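Local coordinates for glucose-6-phosphate 1-dehydrogenase (Kluyveromyces lactis, PDB 7E6I), which catalyses the NADP-dependent oxidation of glucose 6-phosphate to 6-phosphogluconolactone, the rate-limiting first step of the oxidative pentose phosphate pathway, at residues Gln4-Asn8 and Asn39-Lys43; Pro27-Leu32 and Tyr415-Arg420; Ile44-Ser50 and Ser85-Tyr91; Ile237-Met242 and Met335-Lys339. All coordinates share one frame; numbering follows the deposited sequence.

Overall arrangement
Contact 1 opens near the N terminus at Gln4-Asn8, just before strand 10-14, and closes at Asn39-Lys43, where strand 43-48 begins. Contact 2 starts in between, on helix 19-34, but closes only at helix 414-423, so these two cross. It ties the cofactor domain to a helix late in the chain. Contact 3 follows directly after contact 1 and pairs strands 43-48 and 84-88 at one edge of the parallel sheet; it touches both earlier contacts. Contact 4 lies apart, its centre about 38 Å from that of contact 1, and joins helix 236-254 to strand 333-338 beside the bound substrate. Contacts 3 and 4 both fall within the long loop of contact 2.

Contact 1 of 4, residues Gln4-Asn8 and Asn39-Lys43; sequences QFDEN and NPTTK
Thr41 OG1 is held by two bonds. It accepts from the backbone of Asn8, with Asn8 N to Thr41 OG1 at 2.6 Å. It also donates to Asn39 OD1, which lies 3.0 Å from Thr41 OG1. Together the two bonds fix the rotation of the hydroxyl. The oxygen stands between its own backbone N and carbonyl carbon (chi1 77°), and this turns it to the chain at Glu7 and Asn8. Glu7 CA is only 3.2 Å from Thr41 OG1.

Asn39 OD1 accepts a second time, from Thr41 N at 2.8 Å. That N-H lies in the plane of the side-chain carbonyl, on a lone pair, while the hydroxyl comes from above the plane. The bond from the backbone N makes an Asx turn. It sits on a type I beta turn from Asn39 to Thr42, which leads into strand 43-48 of the Rossmann-type domain. Thr42 OG1 donates to Asn39 O at 2.8 Å and braces the turn.

The other end of the amide crosses to Asp6. Asn39 ND2 donates to Asp6 OD1 at 2.9 Å, nearly straight at 167°. The bond runs in the amide plane but meets the carboxylate from above. With an alanine here in place of Asn39, Asp6 would probably lose this donor, and the hydroxyl of Thr41 would be freer to turn. Beyond the turn, Asn8 rests on Phe107 of helix 94-110.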
# COMPACT_ATOMS: atom_id res chain seq x y z
N GLN A 4 22.17 -9.32 -4.55
CA GLN A 4 21.71 -8.11 -5.21
C GLN A 4 21.86 -8.23 -6.72
O GLN A 4 22.79 -8.85 -7.23
CB GLN A 4 22.47 -6.89 -4.70
CG GLN A 4 22.27 -6.66 -3.19
CD GLN A 4 22.91 -5.37 -2.71
OE1 GLN A 4 23.60 -4.68 -3.48
NE2 GLN A 4 22.70 -5.04 -1.44
N PHE A 5 20.89 -7.67 -7.44
CA PHE A 5 20.82 -7.69 -8.89
C PHE A 5 21.39 -6.36 -9.39
O PHE A 5 20.82 -5.30 -9.11
CB PHE A 5 19.38 -7.85 -9.40
CG PHE A 5 18.80 -9.24 -9.24
CD1 PHE A 5 19.45 -10.22 -8.50
CD2 PHE A 5 17.57 -9.55 -9.83
CE1 PHE A 5 18.89 -11.49 -8.35
CE2 PHE A 5 16.98 -10.83 -9.69
CZ PHE A 5 17.65 -11.80 -8.95
N ASP A 6 22.50 -6.42 -10.14
CA ASP A 6 23.14 -5.22 -10.65
C ASP A 6 23.36 -5.34 -12.16
O ASP A 6 22.58 -4.80 -12.94
CB ASP A 6 24.47 -4.97 -9.93
CG ASP A 6 24.93 -3.51 -10.00
OD1 ASP A 6 24.24 -2.68 -10.64
OD2 ASP A 6 25.99 -3.20 -9.40
N GLU A 7 24.40 -6.06 -12.57
CA GLU A 7 24.80 -6.12 -13.98
C GLU A 7 24.10 -7.25 -14.70
O GLU A 7 23.93 -8.35 -14.16
CB GLU A 7 26.32 -6.29 -14.11
CG GLU A 7 27.15 -5.63 -13.02
CD GLU A 7 27.18 -6.41 -11.69
OE1 GLU A 7 27.00 -7.66 -11.71
OE2 GLU A 7 27.38 -5.79 -10.61
N ASN A 8 23.69 -6.98 -15.94
CA ASN A 8 23.15 -8.00 -16.85
C ASN A 8 21.89 -8.67 -16.29
O ASN A 8 21.57 -9.81 -16.64
CB ASN A 8 24.21 -9.04 -17.20
CG ASN A 8 25.52 -8.40 -17.60
OD1 ASN A 8 25.54 -7.41 -18.33
ND2 ASN A 8 26.63 -8.94 -17.09
N ASN A 39 21.20 -0.26 -13.27
CA ASN A 39 22.43 -0.50 -14.01
C ASN A 39 22.17 -0.43 -15.51
O ASN A 39 21.17 -0.98 -16.00
CB ASN A 39 23.00 -1.87 -13.63
CG ASN A 39 24.37 -2.11 -14.19
OD1 ASN A 39 24.60 -1.98 -15.39
ND2 ASN A 39 25.30 -2.50 -13.33
N PRO A 40 23.04 0.23 -16.28
CA PRO A 40 22.80 0.37 -17.73
C PRO A 40 22.89 -0.93 -18.50
O PRO A 40 22.43 -0.97 -19.65
CB PRO A 40 23.90 1.36 -18.17
CG PRO A 40 24.31 2.07 -16.92
CD PRO A 40 24.20 1.03 -15.84
N THR A 41 23.47 -1.99 -17.93
CA THR A 41 23.50 -3.29 -18.57
C THR A 41 22.24 -4.11 -18.34
O THR A 41 22.27 -5.33 -18.49
CB THR A 41 24.72 -4.08 -18.09
OG1 THR A 41 24.47 -4.60 -16.79
CG2 THR A 41 25.93 -3.18 -18.06
N THR A 42 21.14 -3.46 -17.97
CA THR A 42 19.91 -4.15 -17.63
C THR A 42 19.09 -4.34 -18.89
O THR A 42 18.85 -3.37 -19.62
CB THR A 42 19.11 -3.35 -16.60
OG1 THR A 42 19.81 -3.31 -15.35
CG2 THR A 42 17.73 -3.96 -16.39
N LYS A 43 18.62 -5.56 -19.13
CA LYS A 43 17.76 -5.81 -20.28
C LYS A 43 16.29 -5.76 -19.86
O LYS A 43 15.84 -6.59 -19.07
CB LYS A 43 18.09 -7.15 -20.95
CG LYS A 43 17.42 -7.29 -22.32
CD LYS A 43 18.18 -8.23 -23.26
CE LYS A 43 17.58 -8.21 -24.65
NZ LYS A 43 16.47 -7.21 -24.74

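Contact 2 of 4, residues Pro27-Leu32 and Tyr415-Arg420; sequences PALFGL and YESLIR
Ala28 and Glu416 form the tight part of this helix crossing. Their CA atoms are 4.6 Å apart, and the axes of the two short helical segments come within 8.6 Å, their directions 74° apart. The methyl Ala28 CB meets Glu416 CG at 3.6 Å, and Glu416 CG also lies 3.3 Å from Ala28 O. Tyr415 CB touches the same methyl, 3.8 Å from Ala28 CB. The small residue lets the backbones come this close. The chain of Glu416 is extended beyond CG and runs across the helix toward Gly31. A side chain on Gly31 would run into Glu416 OE1. The carboxylate is buried, but Glu416 OE2 accepts a hydrogen bond from the backbone N of Glu413.

Toward Arg420 the contact nears solvent, and here it rests on side-chain ends rather than on closely approaching backbones. Leu32 has its CG anti to the carbonyl carbon (chi1 -82°), and both methyls reach over the second helix. Leu32 CD1 sits 3.6 Å from Glu416 O and also touches Ile419 CG2. Leu32 CD2 meets the partly exposed Arg420 at CB, 3.8 Å away.

The contact joins the first helix of the Rossmann-type cofactor domain to helix 414-423. Tyr415 also lies close to His183, which contacts the bound glucose 6-phosphate, and to Leu20, a probable NADP-binding residue. Leu29 packs on Ile11 and Ile13 of strand 10-14, while Tyr415 and Ile419 rest on Tyr121 of strand 117-122.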
# COMPACT_ATOMS: atom_id res chain seq x y z
N PRO A 27 7.48 3.81 -16.01
CA PRO A 27 7.93 5.08 -15.41
C PRO A 27 8.76 4.88 -14.15
O PRO A 27 9.71 5.64 -13.92
CB PRO A 27 6.61 5.82 -15.13
CG PRO A 27 5.68 5.30 -16.17
CD PRO A 27 6.03 3.84 -16.31
N ALA A 28 8.45 3.86 -13.34
CA ALA A 28 9.26 3.62 -12.14
C ALA A 28 10.64 3.11 -12.51
O ALA A 28 11.64 3.50 -11.91
CB ALA A 28 8.56 2.64 -11.20
N LEU A 29 10.71 2.19 -13.48
CA LEU A 29 12.01 1.72 -13.95
C LEU A 29 12.85 2.88 -14.45
O LEU A 29 14.06 2.92 -14.22
CB LEU A 29 11.83 0.69 -15.06
CG LEU A 29 11.59 -0.74 -14.61
CD1 LEU A 29 11.26 -1.62 -15.80
CD2 LEU A 29 12.81 -1.24 -13.89
N PHE A 30 12.23 3.84 -15.13
CA PHE A 30 12.98 4.97 -15.65
C PHE A 30 13.50 5.85 -14.52
O PHE A 30 14.68 6.23 -14.50
CB PHE A 30 12.13 5.80 -16.60
CG PHE A 30 12.75 7.10 -16.98
CD1 PHE A 30 13.99 7.13 -17.61
CD2 PHE A 30 12.13 8.30 -16.65
CE1 PHE A 30 14.59 8.34 -17.94
CE2 PHE A 30 12.72 9.51 -16.98
CZ PHE A 30 13.96 9.53 -17.63
N GLY A 31 12.63 6.18 -13.56
CA GLY A 31 13.06 6.98 -12.42
C GLY A 31 14.27 6.39 -11.72
O GLY A 31 15.22 7.11 -11.40
N LEU A 32 14.25 5.08 -11.49
CA LEU A 32 15.42 4.42 -10.93
C LEU A 32 16.63 4.61 -11.83
O LEU A 32 17.75 4.86 -11.34
CB LEU A 32 15.13 2.93 -10.74
CG LEU A 32 14.37 2.51 -9.49
CD1 LEU A 32 13.92 1.06 -9.60
CD2 LEU A 32 15.24 2.70 -8.28
N TYR A 415 6.46 2.74 -6.36
CA TYR A 415 6.90 1.65 -7.20
C TYR A 415 8.39 1.71 -7.48
O TYR A 415 9.02 0.66 -7.65
CB TYR A 415 6.13 1.65 -8.51
CG TYR A 415 4.74 1.18 -8.33
CD1 TYR A 415 4.47 -0.13 -7.96
CD2 TYR A 415 3.67 2.05 -8.51
CE1 TYR A 415 3.19 -0.57 -7.78
CE2 TYR A 415 2.38 1.62 -8.33
CZ TYR A 415 2.14 0.31 -7.97
OH TYR A 415 0.85 -0.12 -7.81
N GLU A 416 8.97 2.91 -7.55
CA GLU A 416 10.42 3.01 -7.68
C GLU A 416 11.11 2.39 -6.47
O GLU A 416 11.99 1.54 -6.61
CB GLU A 416 10.83 4.47 -7.86
CG GLU A 416 10.46 5.00 -9.25
CD GLU A 416 10.24 6.51 -9.31
OE1 GLU A 416 9.89 7.00 -10.41
OE2 GLU A 416 10.42 7.20 -8.28
N SER A 417 10.69 2.79 -5.27
CA SER A 417 11.27 2.23 -4.06
C SER A 417 11.10 0.72 -4.02
O SER A 417 12.02 -0.01 -3.63
CB SER A 417 10.61 2.88 -2.84
OG SER A 417 10.96 2.23 -1.63
N LEU A 418 9.93 0.23 -4.45
CA LEU A 418 9.61 -1.18 -4.28
C LEU A 418 10.38 -2.05 -5.27
O LEU A 418 10.86 -3.13 -4.91
CB LEU A 418 8.11 -1.39 -4.42
CG LEU A 418 7.32 -1.03 -3.16
CD1 LEU A 418 5.82 -1.07 -3.41
CD2 LEU A 418 7.71 -1.94 -2.01
N ILE A 419 10.49 -1.61 -6.52
CA ILE A 419 11.26 -2.37 -7.50
C ILE A 419 12.72 -2.43 -7.09
O ILE A 419 13.35 -3.50 -7.14
CB ILE A 419 11.09 -1.75 -8.91
CG1 ILE A 419 9.70 -2.07 -9.46
CG2 ILE A 419 12.17 -2.27 -9.85
CD1 ILE A 419 9.36 -1.31 -10.71
N ARG A 420 13.28 -1.29 -6.67
CA ARG A 420 14.61 -1.28 -6.08
C ARG A 420 14.76 -2.36 -5.02
O ARG A 420 15.69 -3.18 -5.07
CB ARG A 420 14.89 0.09 -5.48
CG ARG A 420 16.28 0.18 -4.87
CD ARG A 420 17.29 0.31 -5.97
NE ARG A 420 18.64 -0.12 -5.62
CZ ARG A 420 19.41 0.43 -4.68
NH1 ARG A 420 18.96 1.44 -3.94
NH2 ARG A 420 20.63 -0.05 -4.48

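Contact 3 of 4, residues Ile44-Ser50 and Ser85-Tyr91; sequences IIGYARS and SYHAGPY
Tyr47 and His87 are paired residues of two parallel strands at the edge of a Rossmann-type sheet. Strands 43-48 and 84-88 belong to one beta-alpha-beta crossover. Backbone bonds run from Ser85 N to Ile44 O, from Gly46 N to Ser85 O and from His87 N to Gly46 O. The bond from Ala48 N to His87 O is weak, and Gly89 N to Ala48 O continues the pairing past the strand end.

Tyr47 can be followed outward. Its CG is anti to the backbone N (chi1 -176°). Tyr47 CB passes His87 O at 3.9 Å. On one side of the ring, Tyr47 CE2 touches His87 CD2 at 3.8 Å, and on the other Tyr47 CD1 meets Tyr91 CE1 at 3.8 Å. The three rings form an aromatic cluster, with both pairs oblique. Further out, Tyr47 CE1 lies 3.3 Å from Gly89 O. At the tip, Tyr47 OH donates to Pro90 O at 2.6 Å. A side chain on Gly89 would collide with this hydroxyl. His87 NE2 is hydrogen-bonded to Glu99.

Arg49 follows the strand, and its CD lies 3.4 Å from Tyr91 CE2. Its place just past the strand end is consistent with its inferred role in binding NADP. Tyr86 turns to the opposite face from Tyr47, with Gly46 O over its ring. Tyr86 OH donates to Ser50 O at 2.7 Å, from above that carbonyl's plane.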
# COMPACT_ATOMS: atom_id res chain seq x y z
N ILE A 44 15.56 -4.79 -20.39
CA ILE A 44 14.15 -4.61 -20.06
C ILE A 44 13.30 -5.12 -21.22
O ILE A 44 13.39 -4.60 -22.34
CB ILE A 44 13.83 -3.14 -19.75
CG1 ILE A 44 14.81 -2.60 -18.71
CG2 ILE A 44 12.44 -3.02 -19.21
CD1 ILE A 44 14.50 -1.22 -18.25
N ILE A 45 12.47 -6.13 -20.94
CA ILE A 45 11.65 -6.81 -21.95
C ILE A 45 10.18 -6.70 -21.56
O ILE A 45 9.79 -7.17 -20.47
CB ILE A 45 12.04 -8.28 -22.09
CG1 ILE A 45 13.51 -8.45 -22.44
CG2 ILE A 45 11.17 -8.94 -23.12
CD1 ILE A 45 13.95 -9.90 -22.41
N GLY A 46 9.37 -6.15 -22.45
CA GLY A 46 7.94 -6.11 -22.26
C GLY A 46 7.27 -7.21 -23.05
O GLY A 46 7.45 -7.31 -24.26
N TYR A 47 6.47 -8.03 -22.36
CA TYR A 47 5.78 -9.16 -22.95
C TYR A 47 4.27 -8.97 -22.81
O TYR A 47 3.79 -8.60 -21.73
CB TYR A 47 6.23 -10.47 -22.26
CG TYR A 47 5.69 -11.78 -22.80
CD1 TYR A 47 4.35 -12.12 -22.67
CD2 TYR A 47 6.53 -12.71 -23.39
CE1 TYR A 47 3.86 -13.33 -23.15
CE2 TYR A 47 6.06 -13.92 -23.87
CZ TYR A 47 4.73 -14.23 -23.74
OH TYR A 47 4.25 -15.43 -24.22
N ALA A 48 3.54 -9.21 -23.90
CA ALA A 48 2.07 -9.19 -23.92
C ALA A 48 1.59 -9.89 -25.20
O ALA A 48 2.39 -10.23 -26.08
CB ALA A 48 1.51 -7.77 -23.82
N ARG A 49 0.27 -10.11 -25.28
CA ARG A 49 -0.29 -10.86 -26.40
C ARG A 49 -0.29 -10.05 -27.69
O ARG A 49 -0.00 -10.60 -28.76
CB ARG A 49 -1.71 -11.34 -26.07
CG ARG A 49 -1.88 -11.90 -24.65
CD ARG A 49 -3.20 -11.50 -23.94
NE ARG A 49 -3.60 -10.10 -24.10
CZ ARG A 49 -3.07 -9.05 -23.47
NH1 ARG A 49 -2.05 -9.20 -22.62
NH2 ARG A 49 -3.50 -7.82 -23.70
N SER A 50 -0.62 -8.76 -27.62
CA SER A 50 -0.69 -7.93 -28.81
C SER A 50 0.65 -7.91 -29.53
O SER A 50 1.70 -8.20 -28.97
CB SER A 50 -1.07 -6.49 -28.48
OG SER A 50 -2.38 -6.39 -27.96
N SER A 85 12.75 -3.42 -24.89
CA SER A 85 12.35 -4.13 -26.09
C SER A 85 11.04 -4.86 -25.81
O SER A 85 10.57 -4.89 -24.67
CB SER A 85 13.44 -5.11 -26.56
OG SER A 85 13.37 -6.31 -25.83
N TYR A 86 10.45 -5.45 -26.86
CA TYR A 86 9.15 -6.10 -26.78
C TYR A 86 9.17 -7.48 -27.41
O TYR A 86 9.79 -7.70 -28.45
CB TYR A 86 8.06 -5.26 -27.47
CG TYR A 86 6.64 -5.77 -27.26
CD1 TYR A 86 5.81 -5.20 -26.30
CD2 TYR A 86 6.12 -6.81 -28.04
CE1 TYR A 86 4.51 -5.65 -26.12
CE2 TYR A 86 4.82 -7.27 -27.86
CZ TYR A 86 4.01 -6.69 -26.90
OH TYR A 86 2.72 -7.13 -26.71
N HIS A 87 8.47 -8.41 -26.77
CA HIS A 87 8.22 -9.72 -27.33
C HIS A 87 6.74 -10.02 -27.17
O HIS A 87 6.19 -9.84 -26.08
CB HIS A 87 9.06 -10.82 -26.66
CG HIS A 87 8.91 -12.15 -27.31
ND1 HIS A 87 9.59 -12.50 -28.46
CD2 HIS A 87 8.13 -13.21 -27.00
CE1 HIS A 87 9.25 -13.73 -28.82
NE2 HIS A 87 8.36 -14.18 -27.95
N ALA A 88 6.11 -10.48 -28.24
CA ALA A 88 4.69 -10.82 -28.23
C ALA A 88 4.49 -12.32 -28.09
O ALA A 88 5.32 -13.13 -28.54
CB ALA A 88 4.01 -10.32 -29.51
N GLY A 89 3.38 -12.70 -27.47
CA GLY A 89 3.07 -14.09 -27.28
C GLY A 89 1.94 -14.27 -26.31
O GLY A 89 1.61 -13.37 -25.52
N PRO A 90 1.30 -15.43 -26.34
CA PRO A 90 0.22 -15.70 -25.40
C PRO A 90 0.76 -16.01 -24.02
O PRO A 90 1.90 -16.46 -23.85
CB PRO A 90 -0.48 -16.92 -26.01
CG PRO A 90 0.60 -17.63 -26.77
CD PRO A 90 1.60 -16.59 -27.21
N TYR A 91 -0.06 -15.73 -23.00
CA TYR A 91 0.28 -16.18 -21.66
C TYR A 91 -0.06 -17.65 -21.46
O TYR A 91 0.47 -18.28 -20.53
CB TYR A 91 -0.45 -15.34 -20.60
CG TYR A 91 -0.32 -13.84 -20.76
CD1 TYR A 91 0.92 -13.22 -20.69
CD2 TYR A 91 -1.44 -13.05 -20.97
CE1 TYR A 91 1.05 -11.84 -20.85
CE2 TYR A 91 -1.33 -11.68 -21.12
CZ TYR A 91 -0.09 -11.08 -21.07
OH TYR A 91 0.02 -9.71 -21.23

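Contact 4 of 4, residues Ile237-Met242 and Met335-Lys339; sequences IIRDVM and MRAGK. With BG6 (6-O-phosphono-beta-D-glucopyranose), chain B.
Ala337 CB is the bump at the middle of this contact. It fits a hollow on helix 236-254 lined by Ile237, Val241 and Met242. Val241 CG2 and Met242 CG each lie 3.7 Å from Ala337 CB, and Ile237 CG1 closes the hollow at 3.9 Å from the same methyl. The axes of the short helix and strand segments run at 107° to each other.

At one end two methionines slide past each other in opposite directions. Met242 bends at its last torsion (chi3 56°), which lays Met242 CE 3.4 Å from Met335 O. In return, Met335 CE tucks against Met242 CB at 3.6 Å.

At the other end Ile237 CD1 presses on Lys339 CD at 3.6 Å. The lysine bends past this methyl toward the bound glucose 6-phosphate. Lys339 NZ donates to sugar O3 at 2.9 Å and also makes a salt bridge to Glu221. Its salt bridge to Asp240 OD2 is long, at 3.8 Å. The carboxylate of Asp240 spans two hydroxyls: sugar O2 donates to OD1 and sugar O3 to OD2. Both bonds refine very short, and their exact lengths are doubtful. A methionine in place of Lys339 would probably leave sugar O3 without this donor, and Glu221 without its salt-bridge partner.

Helix and sheet thus pack to form one wall of the glucose 6-phosphate pocket, with His245, the probable proton acceptor, further along the same helix.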
# COMPACT_ATOMS: atom_id res chain seq x y z
N ILE A 237 -15.32 -0.24 -0.07
CA ILE A 237 -14.17 0.52 0.41
C ILE A 237 -13.32 -0.33 1.33
O ILE A 237 -12.09 -0.16 1.39
CB ILE A 237 -14.63 1.82 1.12
CG1 ILE A 237 -13.47 2.80 1.25
CG2 ILE A 237 -15.21 1.54 2.49
CD1 ILE A 237 -12.94 3.27 -0.06
N ILE A 238 -13.94 -1.27 2.05
CA ILE A 238 -13.21 -2.08 3.00
C ILE A 238 -12.21 -2.95 2.27
O ILE A 238 -11.02 -2.95 2.60
CB ILE A 238 -14.19 -2.90 3.86
CG1 ILE A 238 -15.11 -1.94 4.61
CG2 ILE A 238 -13.43 -3.77 4.83
CD1 ILE A 238 -16.21 -2.60 5.35
N ARG A 239 -12.66 -3.67 1.25
CA ARG A 239 -11.75 -4.45 0.42
C ARG A 239 -10.78 -3.56 -0.32
O ARG A 239 -9.64 -3.96 -0.57
CB ARG A 239 -12.53 -5.27 -0.60
CG ARG A 239 -12.90 -6.64 -0.17
CD ARG A 239 -13.24 -7.50 -1.36
NE ARG A 239 -14.05 -8.63 -0.93
CZ ARG A 239 -15.37 -8.56 -0.74
NH1 ARG A 239 -16.00 -7.42 -0.96
NH2 ARG A 239 -16.04 -9.64 -0.35
N ASP A 240 -11.21 -2.37 -0.72
CA ASP A 240 -10.40 -1.57 -1.63
C ASP A 240 -9.12 -1.08 -0.97
O ASP A 240 -8.05 -1.12 -1.58
CB ASP A 240 -11.20 -0.40 -2.20
CG ASP A 240 -10.52 0.23 -3.42
OD1 ASP A 240 -9.91 -0.51 -4.23
OD2 ASP A 240 -10.59 1.47 -3.57
N VAL A 241 -9.21 -0.59 0.28
CA VAL A 241 -8.05 0.05 0.91
C VAL A 241 -7.87 -0.33 2.37
O VAL A 241 -6.79 -0.15 2.93
CB VAL A 241 -8.14 1.59 0.80
CG1 VAL A 241 -8.27 2.02 -0.67
CG2 VAL A 241 -9.27 2.14 1.67
N MET A 242 -8.92 -0.84 3.02
CA MET A 242 -8.80 -1.07 4.46
C MET A 242 -8.19 -2.44 4.78
O MET A 242 -7.27 -2.52 5.60
CB MET A 242 -10.17 -0.92 5.14
CG MET A 242 -10.91 0.35 4.73
SD MET A 242 -12.43 0.70 5.67
CE MET A 242 -11.78 0.72 7.35
N MET A 335 -10.04 2.25 12.23
CA MET A 335 -9.66 2.50 10.84
C MET A 335 -10.88 3.07 10.14
O MET A 335 -11.98 2.53 10.28
CB MET A 335 -9.20 1.23 10.14
CG MET A 335 -7.74 0.87 10.40
SD MET A 335 -7.23 -0.61 9.47
CE MET A 335 -8.68 -0.86 8.45
N ARG A 336 -10.70 4.16 9.41
CA ARG A 336 -11.82 4.77 8.72
C ARG A 336 -11.38 5.25 7.35
O ARG A 336 -10.33 5.89 7.22
CB ARG A 336 -12.43 5.92 9.55
CG ARG A 336 -11.51 7.08 9.93
CD ARG A 336 -12.24 7.96 10.95
NE ARG A 336 -11.41 8.94 11.67
CZ ARG A 336 -11.21 10.19 11.24
NH1 ARG A 336 -11.75 10.58 10.10
NH2 ARG A 336 -10.47 11.04 11.94
N ALA A 337 -12.16 4.90 6.33
CA ALA A 337 -11.83 5.19 4.94
C ALA A 337 -13.10 5.60 4.21
O ALA A 337 -14.16 4.99 4.40
CB ALA A 337 -11.21 3.98 4.25
N GLY A 338 -12.99 6.63 3.35
CA GLY A 338 -14.12 7.07 2.56
C GLY A 338 -13.71 7.69 1.25
O GLY A 338 -12.65 8.32 1.14
N LYS A 339 -14.55 7.50 0.24
CA LYS A 339 -14.49 8.22 -1.01
C LYS A 339 -15.55 9.31 -1.00
O LYS A 339 -16.52 9.25 -0.23
CB LYS A 339 -14.70 7.28 -2.20
CG LYS A 339 -13.40 6.70 -2.78
CD LYS A 339 -13.48 5.20 -3.05
CE LYS A 339 -12.71 4.79 -4.30
NZ LYS A 339 -11.25 5.10 -4.28
C1 BG6 B . -5.93 1.53 -4.70
C2 BG6 B . -7.45 1.60 -4.59
O1 BG6 B . -5.39 0.39 -4.16
O5 BG6 B . -5.33 2.69 -3.95
C3 BG6 B . -7.97 2.91 -5.08
O2 BG6 B . -8.07 0.53 -5.31
C4 BG6 B . -7.39 4.05 -4.31
O3 BG6 B . -9.42 2.97 -4.91
C5 BG6 B . -5.86 4.00 -4.37
O4 BG6 B . -7.89 5.27 -4.86
C6 BG6 B . -5.20 5.02 -3.48
O6 BG6 B . -3.80 4.87 -3.62
P BG6 B . -2.85 6.22 -3.46
O1P BG6 B . -3.30 6.78 -2.12
O2P BG6 B . -3.15 7.15 -4.61
O3P BG6 B . -1.36 5.91 -3.48